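Long-range contact in sensor histidine kinase DcuS (Escherichia coli, PDB 3BY8), which senses C4-dicarboxylates such as fumarate through its periplasmic domain and activates the response regulator DcuR by phosphorylation: residues Phe58-Ser70 against Gln79-Asn91. Numbering follows the deposited sequence.
With LMR ((2S)-2-hydroxybutanedioic acid), chain B.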
ATOM      1  N   PHE A  58       2.965  -3.335  -6.011  1.00 13.91           N
ATOM      2  CA  PHE A  58       3.285  -2.021  -5.498  1.00 15.71           C
ATOM      3  C   PHE A  58       3.004  -1.907  -4.005  1.00 11.52           C
ATOM      4  O   PHE A  58       2.177  -2.613  -3.472  1.00 13.62           O
ATOM      5  CB  PHE A  58       2.454  -0.934  -6.211  1.00 14.81           C
ATOM      6  CG  PHE A  58       0.971  -0.914  -5.843  1.00 15.14           C
ATOM      7  CD1 PHE A  58       0.518  -0.302  -4.665  1.00 14.88           C
ATOM      8  CD2 PHE A  58       0.019  -1.442  -6.725  1.00 14.00           C
ATOM      9  CE1 PHE A  58      -0.861  -0.217  -4.382  1.00 12.16           C
ATOM     10  CE2 PHE A  58      -1.370  -1.354  -6.442  1.00 13.06           C
ATOM     11  CZ  PHE A  58      -1.807  -0.739  -5.272  1.00 12.25           C
ATOM     12  N   ILE A  59       3.765  -1.027  -3.359  1.00 13.64           N
ATOM     13  CA  ILE A  59       3.548  -0.700  -1.949  1.00 11.87           C
ATOM     14  C   ILE A  59       3.571   0.822  -1.906  1.00 11.81           C
ATOM     15  O   ILE A  59       4.616   1.460  -2.062  1.00 13.22           O
ATOM     16  CB  ILE A  59       4.638  -1.271  -1.015  1.00 11.58           C
ATOM     17  CG1 ILE A  59       4.582  -2.801  -1.018  1.00 12.99           C
ATOM     18  CG2 ILE A  59       4.398  -0.714   0.398  1.00 13.18           C
ATOM     19  CD1 ILE A  59       5.564  -3.444  -0.016  1.00 14.09           C
ATOM     20  N   VAL A  60       2.386   1.414  -1.747  1.00 11.41           N
ATOM     21  CA  VAL A  60       2.220   2.847  -1.734  1.00 10.73           C
ATOM     22  C   VAL A  60       1.709   3.356  -0.375  1.00 12.87           C
ATOM     23  O   VAL A  60       0.603   3.054   0.037  1.00 11.09           O
ATOM     24  CB  VAL A  60       1.208   3.248  -2.840  1.00 10.42           C
ATOM     25  CG1 VAL A  60       0.775   4.713  -2.707  1.00 11.48           C
ATOM     26  CG2 VAL A  60       1.848   3.001  -4.201  1.00 12.61           C
ATOM     27  N   VAL A  61       2.544   4.126   0.317  1.00 14.12           N
ATOM     28  CA  VAL A  61       2.181   4.710   1.600  1.00 14.21           C
ATOM     29  C   VAL A  61       1.660   6.100   1.302  1.00 13.26           C
ATOM     30  O   VAL A  61       2.253   6.797   0.484  1.00 16.51           O
ATOM     31  CB  VAL A  61       3.427   4.856   2.477  1.00 15.27           C
ATOM     32  CG1 VAL A  61       3.115   5.666   3.740  1.00 16.44           C
ATOM     33  CG2 VAL A  61       3.932   3.509   2.822  1.00 15.85           C
ATOM     34  N   THR A  62       0.541   6.493   1.904  1.00 13.01           N
ATOM     35  CA  THR A  62       0.014   7.838   1.716  1.00 12.80           C
ATOM     36  C   THR A  62      -0.277   8.508   3.055  1.00 15.12           C
ATOM     37  O   THR A  62      -0.337   7.840   4.109  1.00 13.89           O
ATOM     38  CB  THR A  62      -1.326   7.881   0.937  1.00 15.37           C
ATOM     39  OG1 THR A  62      -2.419   7.542   1.803  1.00 14.15           O
ATOM     40  CG2 THR A  62      -1.295   6.932  -0.234  1.00 15.02           C
ATOM     41  N   ASP A  63      -0.422   9.837   3.008  1.00 16.37           N
ATOM     42  CA  ASP A  63      -0.845  10.582   4.187  1.00 15.95           C
ATOM     43  C   ASP A  63      -2.393  10.627   4.175  1.00 17.06           C
ATOM     44  O   ASP A  63      -3.047   9.944   3.334  1.00 15.08           O
ATOM     45  CB  ASP A  63      -0.253  12.010   4.215  1.00 17.52           C
ATOM     46  CG  ASP A  63      -0.613  12.843   2.997  1.00 19.78           C
ATOM     47  OD1 ASP A  63      -1.669  12.639   2.340  1.00 18.78           O
ATOM     48  OD2 ASP A  63       0.182  13.773   2.736  1.00 23.66           O
ATOM     49  N   MET A  64      -2.996  11.427   5.068  1.00 15.20           N
ATOM     50  CA  MET A  64      -4.453  11.489   5.166  1.00 16.56           C
ATOM     51  C   MET A  64      -5.186  12.225   4.034  1.00 14.89           C
ATOM     52  O   MET A  64      -6.409  12.202   3.958  1.00 16.29           O
ATOM     53  CB  MET A  64      -4.853  12.055   6.538  1.00 17.62           C
ATOM     54  CG  MET A  64      -4.442  11.116   7.687  1.00 16.65           C
ATOM     55  SD  MET A  64      -5.148   9.419   7.571  1.00 15.07           S
ATOM     56  CE  MET A  64      -6.961   9.777   7.549  1.00 16.21           C
ATOM     57  N   GLN A  65      -4.422  12.846   3.153  1.00 15.46           N
ATOM     58  CA  GLN A  65      -5.004  13.521   2.002  1.00 16.27           C
ATOM     59  C   GLN A  65      -4.766  12.655   0.758  1.00 18.10           C
ATOM     60  O   GLN A  65      -5.106  13.050  -0.353  1.00 19.27           O
ATOM     61  CB  GLN A  65      -4.356  14.896   1.805  1.00 18.82           C
ATOM     62  CG  GLN A  65      -4.789  15.947   2.842  1.00 21.21           C
ATOM     63  CD  GLN A  65      -4.318  15.645   4.247  1.00 24.02           C
ATOM     64  OE1 GLN A  65      -3.118  15.570   4.512  1.00 26.53           O
ATOM     65  NE2 GLN A  65      -5.265  15.475   5.162  1.00 23.07           N
ATOM     66  N   SER A  66      -4.168  11.483   0.980  1.00 18.19           N
ATOM     67  CA  SER A  66      -3.853  10.507  -0.060  1.00 19.47           C
ATOM     68  C   SER A  66      -2.576  10.773  -0.880  1.00 19.78           C
ATOM     69  O   SER A  66      -2.346  10.125  -1.906  1.00 17.96           O
ATOM     70  CB  SER A  66      -5.063  10.291  -0.978  1.00 19.88           C
ATOM     71  OG  SER A  66      -5.076  11.164  -2.086  1.00 22.43           O
ATOM     72  N   LEU A  67      -1.746  11.724  -0.442  1.00 19.02           N
ATOM     73  CA  LEU A  67      -0.480  11.990  -1.143  1.00 19.21           C
ATOM     74  C   LEU A  67       0.475  10.835  -0.968  1.00 18.69           C
ATOM     75  O   LEU A  67       0.684  10.368   0.156  1.00 18.66           O
ATOM     76  CB  LEU A  67       0.215  13.232  -0.605  1.00 24.38           C
ATOM     77  CG  LEU A  67      -0.349  14.574  -0.984  1.00 25.25           C
ATOM     78  CD1 LEU A  67       0.717  15.598  -0.617  1.00 24.16           C
ATOM     79  CD2 LEU A  67      -0.685  14.630  -2.481  1.00 23.93           C
ATOM     80  N   ARG A  68       1.107  10.398  -2.055  1.00 17.60           N
ATOM     81  CA  ARG A  68       2.012   9.261  -1.998  1.00 18.27           C
ATOM     82  C   ARG A  68       3.395   9.516  -1.443  1.00 19.02           C
ATOM     83  O   ARG A  68       4.023  10.532  -1.782  1.00 21.31           O
ATOM     84  CB  ARG A  68       2.215   8.666  -3.391  1.00 16.45           C
ATOM     85  CG  ARG A  68       0.958   8.278  -4.148  1.00 17.63           C
ATOM     86  CD  ARG A  68       1.408   7.466  -5.327  1.00 15.10           C
ATOM     87  NE  ARG A  68       0.357   7.212  -6.311  1.00 14.90           N
ATOM     88  CZ  ARG A  68      -0.047   8.093  -7.225  1.00 15.38           C
ATOM     89  NH1 ARG A  68       0.490   9.314  -7.283  1.00 17.84           N
ATOM     90  NH2 ARG A  68      -0.955   7.753  -8.131  1.00 16.48           N
ATOM     91  N   TYR A  69       3.858   8.588  -0.611  1.00 18.97           N
ATOM     92  CA  TYR A  69       5.203   8.625  -0.054  1.00 18.23           C
ATOM     93  C   TYR A  69       6.102   7.569  -0.706  1.00 20.43           C
ATOM     94  O   TYR A  69       7.302   7.504  -0.453  1.00 20.97           O
ATOM     95  CB  TYR A  69       5.148   8.427   1.450  1.00 22.53           C
ATOM     96  CG  TYR A  69       4.961   9.725   2.162  1.00 21.83           C
ATOM     97  CD1 TYR A  69       3.794  10.476   2.015  1.00 22.89           C
ATOM     98  CD2 TYR A  69       5.988  10.241   2.954  1.00 27.42           C
ATOM     99  CE1 TYR A  69       3.659  11.712   2.638  1.00 28.30           C
ATOM    100  CE2 TYR A  69       5.864  11.460   3.574  1.00 27.38           C
ATOM    101  CZ  TYR A  69       4.707  12.192   3.419  1.00 28.02           C
ATOM    102  OH  TYR A  69       4.606  13.401   4.058  1.00 31.22           O
ATOM    103  N   SER A  70       5.504   6.721  -1.541  1.00 16.20           N
ATOM    104  CA  SER A  70       6.225   5.682  -2.251  1.00 15.84           C
ATOM    105  C   SER A  70       5.384   5.213  -3.434  1.00 17.03           C
ATOM    106  O   SER A  70       4.154   5.389  -3.433  1.00 17.13           O
ATOM    107  CB  SER A  70       6.522   4.486  -1.345  1.00 18.37           C
ATOM    108  OG  SER A  70       5.335   3.883  -0.844  1.00 14.07           O
ATOM    109  N   GLN A  79       2.192  13.014  -5.323  1.00 20.99           N
ATOM    110  CA  GLN A  79       0.944  13.247  -6.031  1.00 21.87           C
ATOM    111  C   GLN A  79      -0.158  12.396  -5.389  1.00 18.44           C
ATOM    112  O   GLN A  79       0.140  11.430  -4.664  1.00 19.28           O
ATOM    113  CB  GLN A  79       1.107  12.918  -7.519  1.00 23.12           C
ATOM    114  CG  GLN A  79       2.227  13.764  -8.146  1.00 27.11           C
ATOM    115  CD  GLN A  79       2.481  13.475  -9.606  1.00 32.10           C
ATOM    116  OE1 GLN A  79       2.418  12.326 -10.044  1.00 32.51           O
ATOM    117  NE2 GLN A  79       2.795  14.522 -10.371  1.00 32.08           N
ATOM    118  N   PRO A  80      -1.430  12.739  -5.636  1.00 20.63           N
ATOM    119  CA  PRO A  80      -2.538  11.983  -5.054  1.00 19.64           C
ATOM    120  C   PRO A  80      -2.699  10.574  -5.579  1.00 16.51           C
ATOM    121  O   PRO A  80      -2.548  10.298  -6.778  1.00 17.41           O
ATOM    122  CB  PRO A  80      -3.775  12.813  -5.397  1.00 19.79           C
ATOM    123  CG  PRO A  80      -3.236  14.176  -5.738  1.00 26.36           C
ATOM    124  CD  PRO A  80      -1.933  13.884  -6.414  1.00 21.66           C
ATOM    125  N   PHE A  81      -3.021   9.684  -4.647  1.00 14.00           N
ATOM    126  CA  PHE A  81      -3.294   8.289  -4.970  1.00 13.30           C
ATOM    127  C   PHE A  81      -4.418   8.209  -6.016  1.00 15.26           C
ATOM    128  O   PHE A  81      -5.350   9.017  -5.992  1.00 16.74           O
ATOM    129  CB  PHE A  81      -3.741   7.594  -3.692  1.00 12.93           C
ATOM    130  CG  PHE A  81      -3.904   6.101  -3.835  1.00 11.53           C
ATOM    131  CD1 PHE A  81      -5.122   5.537  -4.195  1.00 11.83           C
ATOM    132  CD2 PHE A  81      -2.807   5.249  -3.642  1.00 12.37           C
ATOM    133  CE1 PHE A  81      -5.262   4.168  -4.359  1.00 12.01           C
ATOM    134  CE2 PHE A  81      -2.935   3.865  -3.806  1.00 11.86           C
ATOM    135  CZ  PHE A  81      -4.141   3.318  -4.161  1.00 12.26           C
ATOM    136  N   LYS A  82      -4.326   7.249  -6.926  1.00 13.54           N
ATOM    137  CA  LYS A  82      -5.368   7.049  -7.920  1.00 13.95           C
ATOM    138  C   LYS A  82      -6.125   5.762  -7.606  1.00 14.01           C
ATOM    139  O   LYS A  82      -5.544   4.685  -7.607  1.00 14.19           O
ATOM    140  CB  LYS A  82      -4.784   6.969  -9.338  1.00 14.73           C
ATOM    141  CG  LYS A  82      -5.876   6.713 -10.372  1.00 17.82           C
ATOM    142  CD  LYS A  82      -5.333   6.496 -11.771  1.00 27.07           C
ATOM    143  CE  LYS A  82      -5.038   7.798 -12.469  1.00 30.70           C
ATOM    144  NZ  LYS A  82      -4.661   7.536 -13.894  1.00 35.51           N
ATOM    145  N   GLY A  83      -7.418   5.889  -7.326  1.00 13.01           N
ATOM    146  CA  GLY A  83      -8.249   4.744  -7.013  1.00 11.18           C
ATOM    147  C   GLY A  83      -9.174   5.054  -5.855  1.00 11.30           C
ATOM    148  O   GLY A  83      -8.699   5.453  -4.771  1.00 14.36           O
ATOM    149  N   ASP A  84     -10.481   4.866  -6.051  1.00 10.86           N
ATOM    150  CA  ASP A  84     -11.423   5.149  -4.975  1.00 13.03           C
ATOM    151  C   ASP A  84     -11.389   4.112  -3.860  1.00 12.22           C
ATOM    152  O   ASP A  84     -11.986   4.298  -2.782  1.00 11.38           O
ATOM    153  CB  ASP A  84     -12.842   5.276  -5.533  1.00 14.97           C
ATOM    154  CG  ASP A  84     -13.025   6.558  -6.325  1.00 20.29           C
ATOM    155  OD1 ASP A  84     -12.234   7.512  -6.116  1.00 21.41           O
ATOM    156  OD2 ASP A  84     -13.970   6.594  -7.146  1.00 27.34           O
ATOM    157  N   ASP A  85     -10.651   3.025  -4.092  1.00 11.30           N
ATOM    158  CA  ASP A  85     -10.572   2.000  -3.075  1.00 11.30           C
ATOM    159  C   ASP A  85      -9.778   2.386  -1.836  1.00 11.01           C
ATOM    160  O   ASP A  85      -9.893   1.721  -0.815  1.00 11.78           O
ATOM    161  CB  ASP A  85     -10.137   0.631  -3.656  1.00 12.25           C
ATOM    162  CG  ASP A  85      -8.987   0.700  -4.680  1.00 11.38           C
ATOM    163  OD1 ASP A  85      -8.706   1.735  -5.319  1.00 11.04           O
ATOM    164  OD2 ASP A  85      -8.380  -0.374  -4.879  1.00 10.89           O
ATOM    165  N   ILE A  86      -9.045   3.494  -1.904  1.00 11.10           N
ATOM    166  CA  ILE A  86      -8.338   3.974  -0.723  1.00 11.44           C
ATOM    167  C   ILE A  86      -9.285   4.713   0.237  1.00 11.97           C
ATOM    168  O   ILE A  86      -8.988   4.875   1.423  1.00 12.16           O
ATOM    169  CB  ILE A  86      -7.191   4.947  -1.109  1.00 11.43           C
ATOM    170  CG1 ILE A  86      -6.284   5.192   0.103  1.00 10.58           C
ATOM    171  CG2 ILE A  86      -7.764   6.285  -1.640  1.00 11.82           C
ATOM    172  CD1 ILE A  86      -4.946   5.831  -0.245  1.00 13.27           C
ATOM    173  N   LEU A  87     -10.439   5.155  -0.268  1.00 11.25           N
ATOM    174  CA  LEU A  87     -11.310   5.965   0.580  1.00 14.14           C
ATOM    175  C   LEU A  87     -11.745   5.321   1.892  1.00 12.99           C
ATOM    176  O   LEU A  87     -11.703   5.981   2.935  1.00 13.16           O
ATOM    177  CB  LEU A  87     -12.516   6.469  -0.228  1.00 13.10           C
ATOM    178  CG  LEU A  87     -12.114   7.368  -1.393  1.00 13.36           C
ATOM    179  CD1 LEU A  87     -13.319   7.545  -2.333  1.00 13.30           C
ATOM    180  CD2 LEU A  87     -11.593   8.698  -0.881  1.00 16.58           C
ATOM    181  N   LYS A  88     -12.145   4.051   1.879  1.00 12.97           N
ATOM    182  CA  LYS A  88     -12.524   3.417   3.139  1.00 13.41           C
ATOM    183  C   LYS A  88     -11.353   3.462   4.145  1.00 12.62           C
ATOM    184  O   LYS A  88     -11.548   3.680   5.339  1.00 14.00           O
ATOM    185  CB  LYS A  88     -12.936   1.957   2.901  1.00 16.14           C
ATOM    186  CG  LYS A  88     -14.362   1.776   2.399  1.00 22.32           C
ATOM    187  CD  LYS A  88     -14.719   0.295   2.226  1.00 26.45           C
ATOM    188  CE  LYS A  88     -14.609  -0.467   3.535  1.00 31.77           C
ATOM    189  NZ  LYS A  88     -15.030  -1.903   3.410  1.00 36.47           N
ATOM    190  N   ALA A  89     -10.134   3.255   3.647  1.00 11.95           N
ATOM    191  CA  ALA A  89      -8.966   3.238   4.505  1.00 13.28           C
ATOM    192  C   ALA A  89      -8.645   4.592   5.101  1.00 10.97           C
ATOM    193  O   ALA A  89      -8.055   4.646   6.193  1.00 12.38           O
ATOM    194  CB  ALA A  89      -7.765   2.666   3.741  1.00 12.74           C
ATOM    195  N   LEU A  90      -9.051   5.686   4.435  1.00 11.57           N
ATOM    196  CA  LEU A  90      -8.824   7.028   4.960  1.00 11.05           C
ATOM    197  C   LEU A  90      -9.824   7.322   6.089  1.00 12.23           C
ATOM    198  O   LEU A  90      -9.750   8.380   6.695  1.00 13.98           O
ATOM    199  CB  LEU A  90      -8.952   8.054   3.837  1.00 13.89           C
ATOM    200  CG  LEU A  90      -7.737   8.008   2.904  1.00 11.10           C
ATOM    201  CD1 LEU A  90      -8.082   8.790   1.640  1.00 13.54           C
ATOM    202  CD2 LEU A  90      -6.499   8.574   3.598  1.00 11.77           C
ATOM    203  N   ASN A  91     -10.712   6.363   6.362  1.00 12.65           N
ATOM    204  CA  ASN A  91     -11.687   6.475   7.454  1.00 12.89           C
ATOM    205  C   ASN A  91     -11.478   5.373   8.475  1.00 16.45           C
ATOM    206  O   ASN A  91     -12.406   4.953   9.162  1.00 17.16           O
ATOM    207  CB  ASN A  91     -13.109   6.411   6.914  1.00 14.62           C
ATOM    208  CG  ASN A  91     -13.441   7.598   6.043  1.00 14.47           C
ATOM    209  OD1 ASN A  91     -13.814   8.667   6.543  1.00 16.96           O
ATOM    210  ND2 ASN A  91     -13.285   7.446   4.742  1.00 14.81           N
TER
HETATM  211  C1  LMR B   1      -1.616   4.473  -6.911  1.00 14.13           C
HETATM  212  O1A LMR B   1      -0.494   4.590  -6.491  1.00 13.75           O
HETATM  213  O1B LMR B   1      -2.197   5.451  -7.427  1.00 14.45           O
HETATM  214  C2  LMR B   1      -2.115   3.080  -7.139  1.00 13.78           C
HETATM  215  O2  LMR B   1      -3.411   3.081  -7.880  1.00 13.56           O
HETATM  216  C3  LMR B   1      -1.042   2.136  -7.713  1.00 13.25           C
HETATM  217  C4  LMR B   1      -0.965   2.316  -9.243  1.00 12.93           C
HETATM  218  O4A LMR B   1      -0.461   3.342  -9.698  1.00 14.28           O
HETATM  219  O4B LMR B   1      -1.481   1.446 -10.003  1.00 12.91           O
HETATM  220  O   HOH W   1      -6.851   9.899  -3.937  1.00 29.32           O
HETATM  221  O   HOH W   2       0.642  10.473 -10.022  1.00 33.96           O
HETATM  222  O   HOH W   3      -1.748  10.680  -9.173  1.00 49.48           O
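Carboxylate oxygen O1B of the bound malate is gripped from both segments. Arg68 NH2 donates to O1B over 2.7 Å, and the backbone N of Lys82 donates to O1B over 2.8 Å. Arg68 NE bonds the other oxygen, O1A, at 2.8 Å and 165°, so the guanidinium meets the carboxylate edge-on through two N-H groups. The extended chain of Arg68, from CG to NE, carries it there. One guanidinium face lies against the backbone of Pro80 and Phe81. Water links Arg68 NH2 to Pro80 O, and a second water links NH1 to Gln79 OE1. Lys82 O accepts from the malate hydroxyl O2 at 2.7 Å.

The Phe81 ring is clamped between ligand and protein. Malate C1 lies 3.4 Å above one face, and Ile86 CD1 packs on the opposite face. Val60 CG1 touches the ring edge, 3.7 Å from Phe81 CD2. With CG anti to the backbone N (chi1 -173°), the Phe81 ring reaches in between malate and Ile86. Phe58 offers a ring face to malate C3.

The backbones meet in a single beta bridge at Leu67 and Pro80. Phe81 N donates to Ser66 O, and Arg68 N to Gln79 O. Asp63 OD1 forms an Asx turn with Gln65 N and also accepts from Leu67 N, on the opposite face of its carboxylate. Farther along, Leu90 CD2 lies near Asp63 O and Met64 O, and Met64 CE is 4.2 Å from Leu90 CD2.

This is the ligand pocket of the periplasmic Cache domain. His71, Arg108 and the Gly101-Leu103 loop complete it. Strand 58-63 edges the antiparallel sheet beside strand 120-129, helix 43-53 packs against Ile59 and Ser70, and Ile86 rests on Phe110 of strand 106-114.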